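Local coordinates for type IV pilus biogenesis factor PilY1 (PDB 3HX6), which primes type IV pilus assembly, supports twitching motility, apparently through calcium binding and release, mediates adhesion to host cells, and is represented by its C-terminal beta-propeller domain, at residues P248-N260 against A325-H337. The protein carries 3 engineered substitutions. Sequence-based numbering, arbitrary orientation.
Sequences PNGLSSPRLADNN and AQAITAAPSLVRH. With CA (calcium ion), chain C.
Ile328 O receives the hydroxyl of Ser252, OG lying 2.6 Å away in the carbonyl plane on a lone pair; Tyr216 OH bonds the same OG. At Thr329 the link runs through water, which donates to Thr329 O and meets Ser253 OG at 3.0 Å, while Lys197 N also bonds that hydroxyl. A second water donates to both Ala330 O and Ser253 O. Ala331 then closes on the strand directly: its CA makes a CH-O contact of 3.3 Å with Ser253 O, and its CB meets Ser253 CB. Pro332 supplies the second direct hydrogen bond between the segments. Arg255, with CG anti to the backbone N (chi1 174°) and the chain bent at chi2 and chi3, rests CB against Pro332 CD, wraps round the carbonyl and brings NE within 2.7 Å of Pro332 O. The oxygen sits at the guanidinium edge, and the N-H points at it with an angle of 157°. A third water joins Arg255 NH2 to Ala331 O and Ser333 OG. Leu334 packs CD1 tightly against Ala257 CB, 3.5 Å apart; Ala257 immediately precedes Asp258, which with Asn260, Asp262, Val264 and Asp266 binds the calcium ion. Farther on, water links Arg336 NH1 to Asn259 O. The axes of strands 251-257 and 333-336, first strands of successive propeller sheets, run in the same sense, 28° apart; beside them lie 267-272 and 343-348, whose Tyr269 and Val345 also touch Leu334.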
ATOM      1  N   PRO A 248       1.224   6.881  45.112  1.00 24.33           N
ATOM      2  CA  PRO A 248       0.295   6.507  44.040  1.00 22.64           C
ATOM      3  C   PRO A 248       0.979   5.863  42.832  1.00 20.90           C
ATOM      4  O   PRO A 248       2.043   6.309  42.400  1.00 18.94           O
ATOM      5  CB  PRO A 248      -0.362   7.835  43.678  1.00 23.36           C
ATOM      6  CG  PRO A 248      -0.382   8.558  44.992  1.00 25.03           C
ATOM      7  CD  PRO A 248       0.999   8.273  45.542  1.00 24.53           C
ATOM      8  N   ASN A 249       0.371   4.802  42.309  1.00 17.19           N
ATOM      9  CA  ASN A 249       0.900   4.126  41.132  1.00 18.33           C
ATOM     10  C   ASN A 249      -0.256   3.565  40.310  1.00 17.69           C
ATOM     11  O   ASN A 249      -1.399   3.525  40.767  1.00 17.48           O
ATOM     12  CB  ASN A 249       1.860   2.989  41.515  1.00 15.28           C
ATOM     13  CG  ASN A 249       2.845   2.656  40.391  1.00 19.20           C
ATOM     14  OD1 ASN A 249       2.811   3.272  39.325  1.00 16.59           O
ATOM     15  ND2 ASN A 249       3.729   1.685  40.630  1.00 15.04           N
ATOM     16  N   GLY A 250       0.064   3.138  39.094  1.00 15.86           N
ATOM     17  CA  GLY A 250      -0.915   2.581  38.181  1.00 12.17           C
ATOM     18  C   GLY A 250      -0.121   2.137  36.969  1.00 12.47           C
ATOM     19  O   GLY A 250       0.827   2.821  36.575  1.00 11.91           O
ATOM     20  N   LEU A 251      -0.471   0.999  36.381  1.00 10.66           N
ATOM     21  CA  LEU A 251       0.272   0.520  35.222  1.00 11.55           C
ATOM     22  C   LEU A 251      -0.323   1.083  33.934  1.00 11.97           C
ATOM     23  O   LEU A 251      -1.536   1.137  33.784  1.00 10.75           O
ATOM     24  CB  LEU A 251       0.262  -1.010  35.170  1.00 11.88           C
ATOM     25  CG  LEU A 251       1.284  -1.590  34.189  1.00 10.84           C
ATOM     26  CD1 LEU A 251       2.691  -1.274  34.708  1.00  8.96           C
ATOM     27  CD2 LEU A 251       1.097  -3.089  34.053  1.00  9.71           C
ATOM     28  N   SER A 252       0.538   1.483  33.002  1.00 12.63           N
ATOM     29  CA  SER A 252       0.085   2.061  31.739  1.00 12.81           C
ATOM     30  C   SER A 252       0.017   1.064  30.584  1.00 13.44           C
ATOM     31  O   SER A 252       0.070  -0.150  30.797  1.00 11.52           O
ATOM     32  CB  SER A 252       0.990   3.235  31.362  1.00 14.71           C
ATOM     33  OG  SER A 252       0.998   4.203  32.400  1.00 15.41           O
ATOM     34  N   SER A 253      -0.091   1.592  29.363  1.00 13.55           N
ATOM     35  CA  SER A 253      -0.199   0.785  28.150  1.00 12.07           C
ATOM     36  C   SER A 253       0.958  -0.183  27.949  1.00 12.32           C
ATOM     37  O   SER A 253       2.122   0.216  27.910  1.00 10.90           O
ATOM     38  CB  SER A 253      -0.300   1.698  26.923  1.00 13.56           C
ATOM     39  OG  SER A 253      -1.231   2.741  27.142  1.00 15.55           O
ATOM     40  N   PRO A 254       0.653  -1.479  27.797  1.00 13.09           N
ATOM     41  CA  PRO A 254       1.749  -2.432  27.600  1.00 12.94           C
ATOM     42  C   PRO A 254       2.096  -2.636  26.135  1.00 15.45           C
ATOM     43  O   PRO A 254       1.296  -2.329  25.244  1.00 15.40           O
ATOM     44  CB  PRO A 254       1.200  -3.712  28.215  1.00 11.65           C
ATOM     45  CG  PRO A 254      -0.253  -3.639  27.818  1.00 12.91           C
ATOM     46  CD  PRO A 254      -0.614  -2.179  28.083  1.00  9.04           C
ATOM     47  N   ARG A 255       3.305  -3.136  25.895  1.00 12.29           N
ATOM     48  CA  ARG A 255       3.749  -3.471  24.555  1.00 12.52           C
ATOM     49  C   ARG A 255       4.115  -4.954  24.647  1.00 14.41           C
ATOM     50  O   ARG A 255       4.980  -5.345  25.431  1.00 12.37           O
ATOM     51  CB  ARG A 255       4.986  -2.667  24.150  1.00 13.81           C
ATOM     52  CG  ARG A 255       5.587  -3.092  22.802  1.00 14.53           C
ATOM     53  CD  ARG A 255       4.645  -2.794  21.629  1.00 16.36           C
ATOM     54  NE  ARG A 255       4.321  -1.374  21.569  1.00 19.79           N
ATOM     55  CZ  ARG A 255       3.505  -0.818  20.678  1.00 23.75           C
ATOM     56  NH1 ARG A 255       2.918  -1.563  19.747  1.00 23.55           N
ATOM     57  NH2 ARG A 255       3.260   0.486  20.732  1.00 21.32           N
ATOM     58  N   LEU A 256       3.442  -5.784  23.869  1.00 13.79           N
ATOM     59  CA  LEU A 256       3.738  -7.206  23.897  1.00 15.32           C
ATOM     60  C   LEU A 256       4.878  -7.529  22.945  1.00 14.85           C
ATOM     61  O   LEU A 256       5.023  -6.892  21.900  1.00 16.16           O
ATOM     62  CB  LEU A 256       2.488  -8.009  23.537  1.00 17.01           C
ATOM     63  CG  LEU A 256       1.664  -8.442  24.757  1.00 19.82           C
ATOM     64  CD1 LEU A 256       1.383  -7.257  25.670  1.00 20.87           C
ATOM     65  CD2 LEU A 256       0.383  -9.088  24.282  1.00 24.13           C
ATOM     66  N   ALA A 257       5.695  -8.505  23.322  1.00 14.25           N
ATOM     67  CA  ALA A 257       6.827  -8.915  22.499  1.00 13.50           C
ATOM     68  C   ALA A 257       6.685 -10.379  22.124  1.00 13.92           C
ATOM     69  O   ALA A 257       6.347 -11.216  22.965  1.00 12.00           O
ATOM     70  CB  ALA A 257       8.138  -8.703  23.252  1.00 10.99           C
ATOM     71  N   ASP A 258       6.954 -10.670  20.857  1.00 13.63           N
ATOM     72  CA  ASP A 258       6.891 -12.017  20.303  1.00 16.86           C
ATOM     73  C   ASP A 258       8.270 -12.235  19.693  1.00 17.62           C
ATOM     74  O   ASP A 258       8.529 -11.831  18.562  1.00 20.03           O
ATOM     75  CB  ASP A 258       5.802 -12.074  19.225  1.00 16.53           C
ATOM     76  CG  ASP A 258       5.853 -13.353  18.407  1.00 17.61           C
ATOM     77  OD1 ASP A 258       6.532 -14.310  18.828  1.00 16.66           O
ATOM     78  OD2 ASP A 258       5.203 -13.399  17.344  1.00 19.90           O
ATOM     79  N   ASN A 259       9.157 -12.876  20.442  1.00 18.89           N
ATOM     80  CA  ASN A 259      10.521 -13.059  19.979  1.00 19.55           C
ATOM     81  C   ASN A 259      10.884 -14.267  19.125  1.00 21.60           C
ATOM     82  O   ASN A 259      12.066 -14.561  18.946  1.00 22.46           O
ATOM     83  CB  ASN A 259      11.463 -12.954  21.180  1.00 19.84           C
ATOM     84  CG  ASN A 259      11.407 -11.582  21.827  1.00 19.81           C
ATOM     85  OD1 ASN A 259      10.834 -10.652  21.264  1.00 18.81           O
ATOM     86  ND2 ASN A 259      12.001 -11.449  23.005  1.00 17.66           N
ATOM     87  N   ASN A 260       9.887 -14.966  18.596  1.00 20.22           N
ATOM     88  CA  ASN A 260      10.159 -16.103  17.726  1.00 22.05           C
ATOM     89  C   ASN A 260       9.177 -16.052  16.561  1.00 22.46           C
ATOM     90  O   ASN A 260       8.911 -17.055  15.908  1.00 21.85           O
ATOM     91  CB  ASN A 260      10.040 -17.427  18.493  1.00 23.14           C
ATOM     92  CG  ASN A 260       8.630 -17.704  18.985  1.00 22.12           C
ATOM     93  OD1 ASN A 260       7.955 -16.819  19.499  1.00 25.42           O
ATOM     94  ND2 ASN A 260       8.187 -18.950  18.838  1.00 24.43           N
ATOM     95  N   ALA A 325      10.924  11.383  39.837  1.00 17.81           N
ATOM     96  CA  ALA A 325      10.253  10.351  39.052  1.00 17.31           C
ATOM     97  C   ALA A 325       9.473  10.921  37.878  1.00 17.42           C
ATOM     98  O   ALA A 325       8.834  11.955  38.001  1.00 18.86           O
ATOM     99  CB  ALA A 325       9.312   9.556  39.953  1.00 17.35           C
ATOM    100  N   GLN A 326       9.518  10.228  36.744  1.00 16.92           N
ATOM    101  CA  GLN A 326       8.802  10.650  35.542  1.00 15.37           C
ATOM    102  C   GLN A 326       7.771   9.592  35.168  1.00 15.55           C
ATOM    103  O   GLN A 326       8.130   8.470  34.819  1.00 13.58           O
ATOM    104  CB  GLN A 326       9.766  10.813  34.371  1.00 14.49           C
ATOM    105  CG  GLN A 326      10.740  11.953  34.507  1.00 14.68           C
ATOM    106  CD  GLN A 326      11.825  11.875  33.464  1.00 16.69           C
ATOM    107  OE1 GLN A 326      12.114  12.854  32.770  1.00 16.38           O
ATOM    108  NE2 GLN A 326      12.439  10.702  33.347  1.00 11.04           N
ATOM    109  N   ALA A 327       6.497   9.953  35.226  1.00 15.72           N
ATOM    110  CA  ALA A 327       5.438   9.018  34.885  1.00 16.27           C
ATOM    111  C   ALA A 327       5.550   8.576  33.432  1.00 16.36           C
ATOM    112  O   ALA A 327       5.984   9.343  32.568  1.00 15.85           O
ATOM    113  CB  ALA A 327       4.080   9.667  35.118  1.00 16.62           C
ATOM    114  N   ILE A 328       5.164   7.333  33.174  1.00 15.59           N
ATOM    115  CA  ILE A 328       5.169   6.789  31.823  1.00 15.44           C
ATOM    116  C   ILE A 328       3.728   6.435  31.504  1.00 16.81           C
ATOM    117  O   ILE A 328       3.093   5.664  32.234  1.00 15.07           O
ATOM    118  CB  ILE A 328       6.028   5.523  31.715  1.00 15.86           C
ATOM    119  CG1 ILE A 328       7.490   5.872  32.004  1.00 12.29           C
ATOM    120  CG2 ILE A 328       5.863   4.900  30.319  1.00 13.40           C
ATOM    121  CD1 ILE A 328       8.369   4.676  32.258  1.00 12.96           C
ATOM    122  N   THR A 329       3.221   7.013  30.418  1.00 15.25           N
ATOM    123  CA  THR A 329       1.851   6.806  29.980  1.00 14.35           C
ATOM    124  C   THR A 329       1.793   5.959  28.717  1.00 15.35           C
ATOM    125  O   THR A 329       1.019   5.006  28.629  1.00 12.31           O
ATOM    126  CB  THR A 329       1.167   8.153  29.655  1.00 14.69           C
ATOM    127  OG1 THR A 329       1.069   8.944  30.838  1.00 19.61           O
ATOM    128  CG2 THR A 329      -0.216   7.921  29.087  1.00 17.32           C
ATOM    129  N   ALA A 330       2.613   6.325  27.740  1.00 12.28           N
ATOM    130  CA  ALA A 330       2.644   5.633  26.464  1.00 12.84           C
ATOM    131  C   ALA A 330       3.297   4.267  26.535  1.00 13.43           C
ATOM    132  O   ALA A 330       4.150   4.007  27.386  1.00  9.68           O
ATOM    133  CB  ALA A 330       3.370   6.489  25.427  1.00 12.30           C
ATOM    134  N   ALA A 331       2.888   3.399  25.616  1.00 13.38           N
ATOM    135  CA  ALA A 331       3.435   2.059  25.532  1.00 12.05           C
ATOM    136  C   ALA A 331       4.862   2.136  25.020  1.00 11.28           C
ATOM    137  O   ALA A 331       5.218   3.060  24.284  1.00 11.40           O
ATOM    138  CB  ALA A 331       2.605   1.214  24.575  1.00 12.36           C
ATOM    139  N   PRO A 332       5.703   1.171  25.417  1.00 10.20           N
ATOM    140  CA  PRO A 332       7.092   1.142  24.967  1.00 12.25           C
ATOM    141  C   PRO A 332       7.074   0.600  23.538  1.00 13.41           C
ATOM    142  O   PRO A 332       6.040   0.115  23.067  1.00 11.63           O
ATOM    143  CB  PRO A 332       7.754   0.133  25.914  1.00 12.36           C
ATOM    144  CG  PRO A 332       6.837   0.082  27.099  1.00 12.42           C
ATOM    145  CD  PRO A 332       5.480   0.173  26.476  1.00 10.21           C
ATOM    146  N   SER A 333       8.210   0.711  22.856  1.00 11.53           N
ATOM    147  CA  SER A 333       8.382   0.186  21.505  1.00 12.78           C
ATOM    148  C   SER A 333       9.665  -0.619  21.607  1.00 12.47           C
ATOM    149  O   SER A 333      10.544  -0.272  22.390  1.00 12.85           O
ATOM    150  CB  SER A 333       8.549   1.307  20.472  1.00 12.02           C
ATOM    151  OG  SER A 333       7.292   1.832  20.099  1.00 13.35           O
ATOM    152  N   LEU A 334       9.776  -1.688  20.830  1.00 13.25           N
ATOM    153  CA  LEU A 334      10.959  -2.539  20.892  1.00 16.05           C
ATOM    154  C   LEU A 334      11.684  -2.639  19.562  1.00 15.95           C
ATOM    155  O   LEU A 334      11.055  -2.791  18.516  1.00 16.36           O
ATOM    156  CB  LEU A 334      10.559  -3.946  21.349  1.00 18.35           C
ATOM    157  CG  LEU A 334       9.766  -4.031  22.656  1.00 22.79           C
ATOM    158  CD1 LEU A 334       9.269  -5.454  22.858  1.00 25.47           C
ATOM    159  CD2 LEU A 334      10.629  -3.595  23.817  1.00 23.00           C
ATOM    160  N   VAL A 335      13.010  -2.548  19.608  1.00 13.52           N
ATOM    161  CA  VAL A 335      13.821  -2.663  18.399  1.00 14.94           C
ATOM    162  C   VAL A 335      14.964  -3.622  18.719  1.00 13.61           C
ATOM    163  O   VAL A 335      15.612  -3.488  19.756  1.00 11.05           O
ATOM    164  CB  VAL A 335      14.410  -1.290  17.966  1.00 15.22           C
ATOM    165  CG1 VAL A 335      15.205  -1.448  16.688  1.00 18.14           C
ATOM    166  CG2 VAL A 335      13.289  -0.275  17.752  1.00 19.99           C
ATOM    167  N   ARG A 336      15.201  -4.597  17.846  1.00 14.31           N
ATOM    168  CA  ARG A 336      16.283  -5.548  18.080  1.00 17.16           C
ATOM    169  C   ARG A 336      17.606  -4.789  18.179  1.00 17.05           C
ATOM    170  O   ARG A 336      17.895  -3.916  17.362  1.00 16.39           O
ATOM    171  CB  ARG A 336      16.373  -6.570  16.940  1.00 18.75           C
ATOM    172  CG  ARG A 336      17.279  -7.755  17.275  1.00 21.27           C
ATOM    173  CD  ARG A 336      17.555  -8.634  16.059  1.00 23.35           C
ATOM    174  NE  ARG A 336      16.377  -9.357  15.586  1.00 24.79           N
ATOM    175  CZ  ARG A 336      15.851 -10.421  16.187  1.00 25.59           C
ATOM    176  NH1 ARG A 336      16.392 -10.903  17.298  1.00 24.17           N
ATOM    177  NH2 ARG A 336      14.785 -11.011  15.667  1.00 25.91           N
ATOM    178  N   HIS A 337      18.407  -5.116  19.184  1.00 17.30           N
ATOM    179  CA  HIS A 337      19.692  -4.453  19.349  1.00 18.85           C
ATOM    180  C   HIS A 337      20.578  -4.715  18.121  1.00 20.64           C
ATOM    181  O   HIS A 337      20.484  -5.769  17.493  1.00 21.18           O
ATOM    182  CB  HIS A 337      20.364  -4.965  20.619  1.00 18.77           C
ATOM    183  CG  HIS A 337      21.564  -4.175  21.029  1.00 18.83           C
ATOM    184  ND1 HIS A 337      22.809  -4.365  20.468  1.00 18.81           N
ATOM    185  CD2 HIS A 337      21.705  -3.179  21.934  1.00 19.77           C
ATOM    186  CE1 HIS A 337      23.666  -3.522  21.015  1.00 20.32           C
ATOM    187  NE2 HIS A 337      23.023  -2.790  21.907  1.00 18.30           N
TER
HETATM  188 CA    CA C   1       6.253 -16.165  20.606  1.00 20.24          CA
HETATM  189  O   HOH W   1       3.632   1.906  29.286  1.00 14.17           O
HETATM  190  O   HOH W   2      -1.703   4.657  29.461  1.00 17.57           O
HETATM  191  O   HOH W   3       5.013   2.570  21.595  1.00 13.42           O
HETATM  192  O   HOH W   4      13.992 -12.153  18.874  1.00 31.02           O
HETATM  193  O   HOH W   5       5.752 -18.427  21.241  1.00 22.38           O